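Local coordinates for protein 3,4-dihydroxy-2-butanone 4-phosphate synthase (Acinetobacter baumannii, PDB 6MNZ) that probably converts D-ribulose 5-phosphate to formate and 3,4-dihydroxy-2-butanone 4-phosphate for riboflavin biosynthesis, using magnesium or manganese ions, at residues E30-I35 against S160-I165; L55-L60 against F128-Q133. All coordinates share one frame; numbering follows the deposited sequence.

Contact 1 of 2, residues E30-I35 against S160-I165; sequences EGDLVI and SVICEI
Asp32 and Glu164 face each other as a non-hydrogen-bonded pair of two antiparallel neighbours, strands 31-36 and 160-164, inside the mixed sheet of the DHBP synthase domain. Their side chains lie alongside one another and leave the sheet on the same face as Val34 and Ile162. The aspartate can be followed outward. Asp32 CB sits 3.7 Å from Cys163 O, and CG stays above the same peptide group. With CG anti to the carbonyl carbon (chi1 -68°), the carboxylate spreads over the neighbouring strand: Asp32 OD1 lies 3.8 Å from Glu164 CA, whereas Asp32 OD2 points along the strand to Ile162 CD1, also 3.8 Å away. His143, a predicted metal ligand, approaches this side chain, and its NE2 is hydrogen-bonded to Glu30 O. Asp32 is predicted to bind D-ribulose 5-phosphate and Glu164 to be essential for catalysis, so the pairing probably sets two active-site carboxylates on one wall of the pocket. Further along this face, Val34 straddles Ile162 CG2 with both methyls, Val34 CG1 coming within 3.8 Å. Leu33, Cys163, Ile35 and Val161 form the reverse face, where Ile35 CG2 meets Val161 CB and helix 42-52 covers Leu33 through Phe47, Met48 and Ala52. From beyond the last bridge, at the Gly31 end, the Ile165 side chain crosses that of Leu33 at about a right angle, CD1 against Leu33 CG. Backbone bonds join Leu33-Cys163, where the Leu33 N-H bond is weak, and Ile35-Val161. Beyond them, Ile165 N donates to Gly31 O over 2.8 Å.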
ATOM      1  N   GLU A  30      25.421   7.116   0.319  1.00 32.33           N
ATOM      2  CA  GLU A  30      25.998   8.064   1.256  1.00 30.04           C
ATOM      3  C   GLU A  30      26.677   7.305   2.386  1.00 29.55           C
ATOM      4  O   GLU A  30      26.256   6.210   2.764  1.00 36.26           O
ATOM      5  CB  GLU A  30      24.929   9.012   1.817  1.00 54.97           C
ATOM      6  CG  GLU A  30      24.343   9.962   0.780  1.00 41.34           C
ATOM      7  CD  GLU A  30      23.277  10.878   1.354  1.00 35.94           C
ATOM      8  OE1 GLU A  30      22.797  10.614   2.477  1.00 43.81           O
ATOM      9  OE2 GLU A  30      22.853  11.811   0.641  1.00 36.97           O
ATOM     10  N   GLY A  31      27.607   7.990   3.045  1.00 29.77           N
ATOM     11  CA  GLY A  31      28.239   7.493   4.255  1.00 27.98           C
ATOM     12  C   GLY A  31      27.807   8.317   5.457  1.00 26.89           C
ATOM     13  O   GLY A  31      27.696   9.541   5.372  1.00 33.81           O
ATOM     14  N   ASP A  32      27.435   7.614   6.521  1.00 20.23           N
ATOM     15  CA  ASP A  32      27.071   8.230   7.789  1.00 29.16           C
ATOM     16  C   ASP A  32      28.058   7.783   8.854  1.00 29.79           C
ATOM     17  O   ASP A  32      28.218   6.579   9.086  1.00 36.09           O
ATOM     18  CB  ASP A  32      25.649   7.850   8.204  1.00 31.55           C
ATOM     19  CG  ASP A  32      24.597   8.453   7.302  1.00 23.47           C
ATOM     20  OD1 ASP A  32      24.878   8.645   6.101  1.00 33.14           O
ATOM     21  OD2 ASP A  32      23.439   8.571   7.753  1.00 27.81           O
ATOM     22  N   LEU A  33      28.606   8.743   9.594  1.00 31.12           N
ATOM     23  CA  LEU A  33      29.076   8.456  10.941  1.00 29.65           C
ATOM     24  C   LEU A  33      27.935   7.889  11.774  1.00 29.39           C
ATOM     25  O   LEU A  33      26.769   8.230  11.565  1.00 31.32           O
ATOM     26  CB  LEU A  33      29.627   9.720  11.599  1.00 40.23           C
ATOM     27  CG  LEU A  33      30.823  10.403  10.936  1.00 44.95           C
ATOM     28  CD1 LEU A  33      31.062  11.761  11.586  1.00 25.19           C
ATOM     29  CD2 LEU A  33      32.071   9.538  11.021  1.00 48.56           C
ATOM     30  N   VAL A  34      28.257   6.886  12.587  1.00 29.99           N
ATOM     31  CA  VAL A  34      27.269   6.163  13.381  1.00 24.46           C
ATOM     32  C   VAL A  34      27.901   5.858  14.730  1.00 34.39           C
ATOM     33  O   VAL A  34      29.026   5.346  14.786  1.00 42.74           O
ATOM     34  CB  VAL A  34      26.807   4.859  12.707  1.00 39.26           C
ATOM     35  CG1 VAL A  34      25.660   4.224  13.493  1.00 40.90           C
ATOM     36  CG2 VAL A  34      26.396   5.122  11.269  1.00 40.79           C
ATOM     37  N   ILE A  35      27.252   6.300  15.804  1.00 39.33           N
ATOM     38  CA  ILE A  35      27.717   6.041  17.160  1.00 45.63           C
ATOM     39  C   ILE A  35      26.525   5.618  18.005  1.00 36.63           C
ATOM     40  O   ILE A  35      25.394   6.057  17.782  1.00 39.82           O
ATOM     41  CB  ILE A  35      28.413   7.279  17.768  1.00 39.28           C
ATOM     42  CG1 ILE A  35      28.928   6.968  19.174  1.00 45.62           C
ATOM     43  CG2 ILE A  35      27.461   8.471  17.795  1.00 44.62           C
ATOM     44  CD1 ILE A  35      29.806   8.061  19.751  1.00 51.70           C
ATOM     45  N   SER A 160      21.225   4.912  17.929  1.00 39.58           N
ATOM     46  CA  SER A 160      22.480   5.425  17.403  1.00 31.45           C
ATOM     47  C   SER A 160      22.281   6.864  16.958  1.00 43.14           C
ATOM     48  O   SER A 160      21.166   7.293  16.650  1.00 38.84           O
ATOM     49  CB  SER A 160      22.988   4.585  16.228  1.00 31.39           C
ATOM     50  OG  SER A 160      22.249   4.881  15.058  1.00 34.25           O
ATOM     51  N   VAL A 161      23.390   7.592  16.869  1.00 41.78           N
ATOM     52  CA  VAL A 161      23.412   8.942  16.320  1.00 25.07           C
ATOM     53  C   VAL A 161      24.163   8.902  14.999  1.00 28.35           C
ATOM     54  O   VAL A 161      25.260   8.336  14.920  1.00 30.81           O
ATOM     55  CB  VAL A 161      24.068   9.935  17.295  1.00 34.79           C
ATOM     56  CG1 VAL A 161      24.033  11.344  16.723  1.00 36.94           C
ATOM     57  CG2 VAL A 161      23.376   9.885  18.654  1.00 29.83           C
ATOM     58  N   ILE A 162      23.541   9.431  13.947  1.00 21.15           N
ATOM     59  CA  ILE A 162      24.076   9.305  12.598  1.00 23.10           C
ATOM     60  C   ILE A 162      24.052  10.662  11.911  1.00 38.03           C
ATOM     61  O   ILE A 162      23.191  11.505  12.180  1.00 46.56           O
ATOM     62  CB  ILE A 162      23.300   8.257  11.768  1.00 24.91           C
ATOM     63  CG1 ILE A 162      21.883   8.746  11.456  1.00 36.29           C
ATOM     64  CG2 ILE A 162      23.251   6.931  12.512  1.00 25.93           C
ATOM     65  CD1 ILE A 162      21.075   7.769  10.627  1.00 32.20           C
ATOM     66  N   CYS A 163      25.017  10.869  11.016  1.00 30.42           N
ATOM     67  CA  CYS A 163      25.210  12.151  10.352  1.00 29.49           C
ATOM     68  C   CYS A 163      25.815  11.895   8.980  1.00 26.21           C
ATOM     69  O   CYS A 163      26.851  11.232   8.877  1.00 29.50           O
ATOM     70  CB  CYS A 163      26.118  13.067  11.182  1.00 37.51           C
ATOM     71  SG  CYS A 163      26.189  14.794  10.639  1.00 33.42           S
ATOM     72  N   GLU A 164      25.238  12.513   7.952  1.00 30.49           N
ATOM     73  CA  GLU A 164      25.743  12.339   6.597  1.00 32.25           C
ATOM     74  C   GLU A 164      27.128  12.963   6.455  1.00 38.55           C
ATOM     75  O   GLU A 164      27.397  14.045   6.982  1.00 50.52           O
ATOM     76  CB  GLU A 164      24.786  12.970   5.586  1.00 27.85           C
ATOM     77  CG  GLU A 164      23.406  12.343   5.552  1.00 26.38           C
ATOM     78  CD  GLU A 164      22.430  13.025   6.489  1.00 24.88           C
ATOM     79  OE1 GLU A 164      22.875  13.507   7.551  1.00 27.15           O
ATOM     80  OE2 GLU A 164      21.286  13.284   6.058  1.00 30.86           O
ATOM     81  N   ILE A 165      27.981  12.312   5.670  1.00 33.70           N
ATOM     82  CA  ILE A 165      29.346  12.772   5.434  1.00 37.99           C
ATOM     83  C   ILE A 165      29.367  13.500   4.096  1.00 31.77           C
ATOM     84  O   ILE A 165      29.226  12.882   3.034  1.00 29.19           O
ATOM     85  CB  ILE A 165      30.344  11.607   5.463  1.00 32.84           C
ATOM     86  CG1 ILE A 165      30.412  11.013   6.872  1.00 28.87           C
ATOM     87  CG2 ILE A 165      31.730  12.073   5.017  1.00 40.66           C
ATOM     88  CD1 ILE A 165      31.167   9.699   6.963  1.00 28.12           C
TER

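Contact 2 of 2, residues L55-L60 against F128-Q133; sequences LVCLTL and FPLMAQ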
ATOM      1  N   LEU A  55      23.010  16.290   8.648  1.00 24.75           N
ATOM      2  CA  LEU A  55      22.057  16.355   9.747  1.00 27.34           C
ATOM      3  C   LEU A  55      22.418  15.312  10.798  1.00 38.93           C
ATOM      4  O   LEU A  55      22.400  14.109  10.520  1.00 41.99           O
ATOM      5  CB  LEU A  55      20.639  16.125   9.235  1.00 30.19           C
ATOM      6  CG  LEU A  55      19.804  17.363   8.906  1.00 29.38           C
ATOM      7  CD1 LEU A  55      18.496  16.949   8.232  1.00 30.70           C
ATOM      8  CD2 LEU A  55      19.531  18.177  10.156  1.00 45.58           C
ATOM      9  N   VAL A  56      22.638  15.766  12.030  1.00 44.50           N
ATOM     10  CA  VAL A  56      22.741  14.857  13.165  1.00 37.14           C
ATOM     11  C   VAL A  56      21.353  14.334  13.509  1.00 33.15           C
ATOM     12  O   VAL A  56      20.447  15.107  13.839  1.00 34.60           O
ATOM     13  CB  VAL A  56      23.386  15.556  14.368  1.00 39.03           C
ATOM     14  CG1 VAL A  56      23.279  14.686  15.612  1.00 38.42           C
ATOM     15  CG2 VAL A  56      24.839  15.886  14.061  1.00 41.40           C
ATOM     16  N   CYS A  57      21.202  13.013  13.499  1.00 39.63           N
ATOM     17  CA  CYS A  57      19.925  12.363  13.748  1.00 32.57           C
ATOM     18  C   CYS A  57      20.123  11.253  14.769  1.00 34.71           C
ATOM     19  O   CYS A  57      21.254  10.926  15.138  1.00 32.30           O
ATOM     20  CB  CYS A  57      19.326  11.809  12.451  1.00 27.11           C
ATOM     21  SG  CYS A  57      18.859  13.089  11.259  1.00 24.36           S
ATOM     22  N   LEU A  58      19.012  10.844  15.384  1.00 42.83           N
ATOM     23  CA  LEU A  58      19.019   9.904  16.505  1.00 34.61           C
ATOM     24  C   LEU A  58      18.058   8.766  16.173  1.00 35.57           C
ATOM     25  O   LEU A  58      16.839   8.952  16.200  1.00 38.87           O
ATOM     26  CB  LEU A  58      18.628  10.591  17.810  1.00 30.14           C
ATOM     27  CG  LEU A  58      18.305   9.621  18.949  1.00 35.11           C
ATOM     28  CD1 LEU A  58      19.477   8.696  19.211  1.00 35.37           C
ATOM     29  CD2 LEU A  58      17.884  10.354  20.214  1.00 36.42           C
ATOM     30  N   THR A  59      18.599   7.639  15.729  1.00 31.36           N
ATOM     31  CA  THR A  59      17.763   6.505  15.360  1.00 34.08           C
ATOM     32  C   THR A  59      17.171   5.858  16.608  1.00 29.83           C
ATOM     33  O   THR A  59      17.861   5.701  17.619  1.00 29.04           O
ATOM     34  CB  THR A  59      18.587   5.493  14.568  1.00 31.40           C
ATOM     35  OG1 THR A  59      19.608   4.941  15.408  1.00 38.87           O
ATOM     36  CG2 THR A  59      19.236   6.169  13.364  1.00 25.43           C
ATOM     37  N   LEU A  60      15.848   5.681  16.604  1.00 29.50           N
ATOM     38  CA  LEU A  60      15.128   5.045  17.697  1.00 33.84           C
ATOM     39  C   LEU A  60      14.338   3.857  17.167  1.00 34.13           C
ATOM     40  O   LEU A  60      13.753   3.918  16.079  1.00 31.69           O
ATOM     41  CB  LEU A  60      14.150   6.005  18.396  1.00 30.60           C
ATOM     42  CG  LEU A  60      14.703   7.012  19.403  1.00 29.36           C
ATOM     43  CD1 LEU A  60      15.623   7.935  18.689  1.00 30.06           C
ATOM     44  CD2 LEU A  60      13.600   7.829  20.089  1.00 28.38           C
ATOM     45  N   PHE A 128      16.891  15.247  15.766  1.00 35.03           N
ATOM     46  CA  PHE A 128      15.944  14.796  14.747  1.00 42.29           C
ATOM     47  C   PHE A 128      15.858  13.279  14.805  1.00 44.42           C
ATOM     48  O   PHE A 128      16.603  12.579  14.102  1.00 38.16           O
ATOM     49  CB  PHE A 128      16.369  15.270  13.360  1.00 35.59           C
ATOM     50  CG  PHE A 128      16.409  16.757  13.221  1.00 40.57           C
ATOM     51  CD1 PHE A 128      15.244  17.462  12.975  1.00 42.73           C
ATOM     52  CD2 PHE A 128      17.542  17.460  13.593  1.00 45.35           C
ATOM     53  CE1 PHE A 128      15.235  18.837  12.990  1.00 37.49           C
ATOM     54  CE2 PHE A 128      17.547  18.838  13.589  1.00 55.52           C
ATOM     55  CZ  PHE A 128      16.399  19.528  13.257  1.00 53.63           C
ATOM     56  N   PRO A 129      15.008  12.725  15.667  1.00 44.42           N
ATOM     57  CA  PRO A 129      14.956  11.265  15.799  1.00 32.59           C
ATOM     58  C   PRO A 129      14.340  10.625  14.568  1.00 28.78           C
ATOM     59  O   PRO A 129      13.553  11.240  13.845  1.00 24.44           O
ATOM     60  CB  PRO A 129      14.082  11.043  17.040  1.00 26.78           C
ATOM     61  CG  PRO A 129      14.046  12.367  17.752  1.00 33.87           C
ATOM     62  CD  PRO A 129      14.165  13.398  16.671  1.00 40.02           C
ATOM     63  N   LEU A 130      14.746   9.384  14.315  1.00 38.76           N
ATOM     64  CA  LEU A 130      14.264   8.614  13.178  1.00 30.87           C
ATOM     65  C   LEU A 130      13.772   7.262  13.668  1.00 34.22           C
ATOM     66  O   LEU A 130      14.434   6.615  14.486  1.00 42.95           O
ATOM     67  CB  LEU A 130      15.364   8.431  12.130  1.00 32.00           C
ATOM     68  CG  LEU A 130      16.091   9.713  11.718  1.00 23.92           C
ATOM     69  CD1 LEU A 130      17.245   9.403  10.782  1.00 32.85           C
ATOM     70  CD2 LEU A 130      15.122  10.675  11.064  1.00 26.76           C
ATOM     71  N   MET A 131      12.570   6.886  13.240  1.00 27.63           N
ATOM     72  CA  MET A 131      11.922   5.657  13.688  1.00 30.74           C
ATOM     73  C   MET A 131      12.251   4.545  12.698  1.00 37.13           C
ATOM     74  O   MET A 131      11.774   4.556  11.559  1.00 47.59           O
ATOM     75  CB  MET A 131      10.415   5.867  13.800  1.00 42.96           C
ATOM     76  CG  MET A 131       9.683   4.818  14.616  1.00 43.44           C
ATOM     77  SD  MET A 131       7.896   5.083  14.637  1.00 37.89           S
ATOM     78  CE  MET A 131       7.422   4.291  13.099  1.00 52.87           C
ATOM     79  N   ALA A 132      13.061   3.585  13.134  1.00 38.43           N
ATOM     80  CA  ALA A 132      13.320   2.397  12.336  1.00 37.65           C
ATOM     81  C   ALA A 132      12.074   1.518  12.262  1.00 39.91           C
ATOM     82  O   ALA A 132      11.159   1.614  13.083  1.00 46.74           O
ATOM     83  CB  ALA A 132      14.492   1.609  12.919  1.00 42.58           C
ATOM     84  N   GLN A 133      12.008   0.717  11.203  1.00 30.36           N
ATOM     85  CA  GLN A 133      10.947  -0.263  11.060  1.00 40.05           C
ATOM     86  C   GLN A 133      11.218  -1.481  11.938  1.00 48.58           C
ATOM     87  O   GLN A 133      12.329  -1.652  12.447  1.00 39.67           O
ATOM     88  CB  GLN A 133      10.816  -0.691   9.602  1.00 39.77           C
ATOM     89  CG  GLN A 133      10.352   0.412   8.672  1.00 47.01           C
ATOM     90  CD  GLN A 133       8.985   0.951   9.042  1.00 56.14           C
ATOM     91  OE1 GLN A 133       7.971   0.281   8.850  1.00 63.10           O
ATOM     92  NE2 GLN A 133       8.945   2.202   9.484  1.00 56.90           N
TER
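Phe128 and Leu55 meet where two parallel strands, 57-60 and 127-131, start to run together at one side of the domain's mixed sheet. The Phe128 ring crosses the Leu55 side chain at about a right angle, Phe128 CE2 lying 4.0 Å from Leu55 CD2. The ring turns an edge to Val56 O, which lies in the ring plane, 3.7 Å from Phe128 CD2. The Phe128 carbonyl accepts Leu58 N, and Cys57 SG rests beside Phe128 CB. Pro129 projects from the other face, with Pro129 CB alongside Leu60 CD1 at 3.8 Å. Leu130 returns to the Cys57 and Thr59 face: chi1 (-50°) sets CG beside the backbone N, near Cys57, and the extended chi2 (174°) carries Leu130 CD1 to 3.6 Å from Cys57 CB. That leucine also leans on Thr144, one of the residues predicted to bind D-ribulose 5-phosphate, so this corner probably backs the substrate pocket. Leu130 N donates to Leu58 O, and Leu130 O in turn receives Leu60 N in an almost straight bond (178° at the hydrogen). Met131 turns to the face covered by helix 62-68, touching Arg62 and Cys65. Past the strand, Ala132 N closes the pairing on Leu60 O at 3.0 Å.

In the fold
After helix 6-15 and strand 19-22, the chain lays down strand 31-36, passes through helix 42-52 and enters strand 57-60. A long excursion, including helices 62-68 and 101-112, then ends at strand 127-131, where contact 2 closes its loop. Helix 143-153 follows, and strand 160-164 returns to strand 31-36 to close the wider loop of contact 1, which encloses the whole of contact 2. In the sheet, strand 160-164 slots between strands 31-36 and 57-60, so the two contacts adjoin through strands 160-164 and 57-60. Ser160 OG and Thr59 OG1 are probably hydrogen-bonded across this seam, as are Cys57 N and Ile162 O. Contact 1 thus ties the sheet's interior, and contact 2 adds its outermost strand on that side.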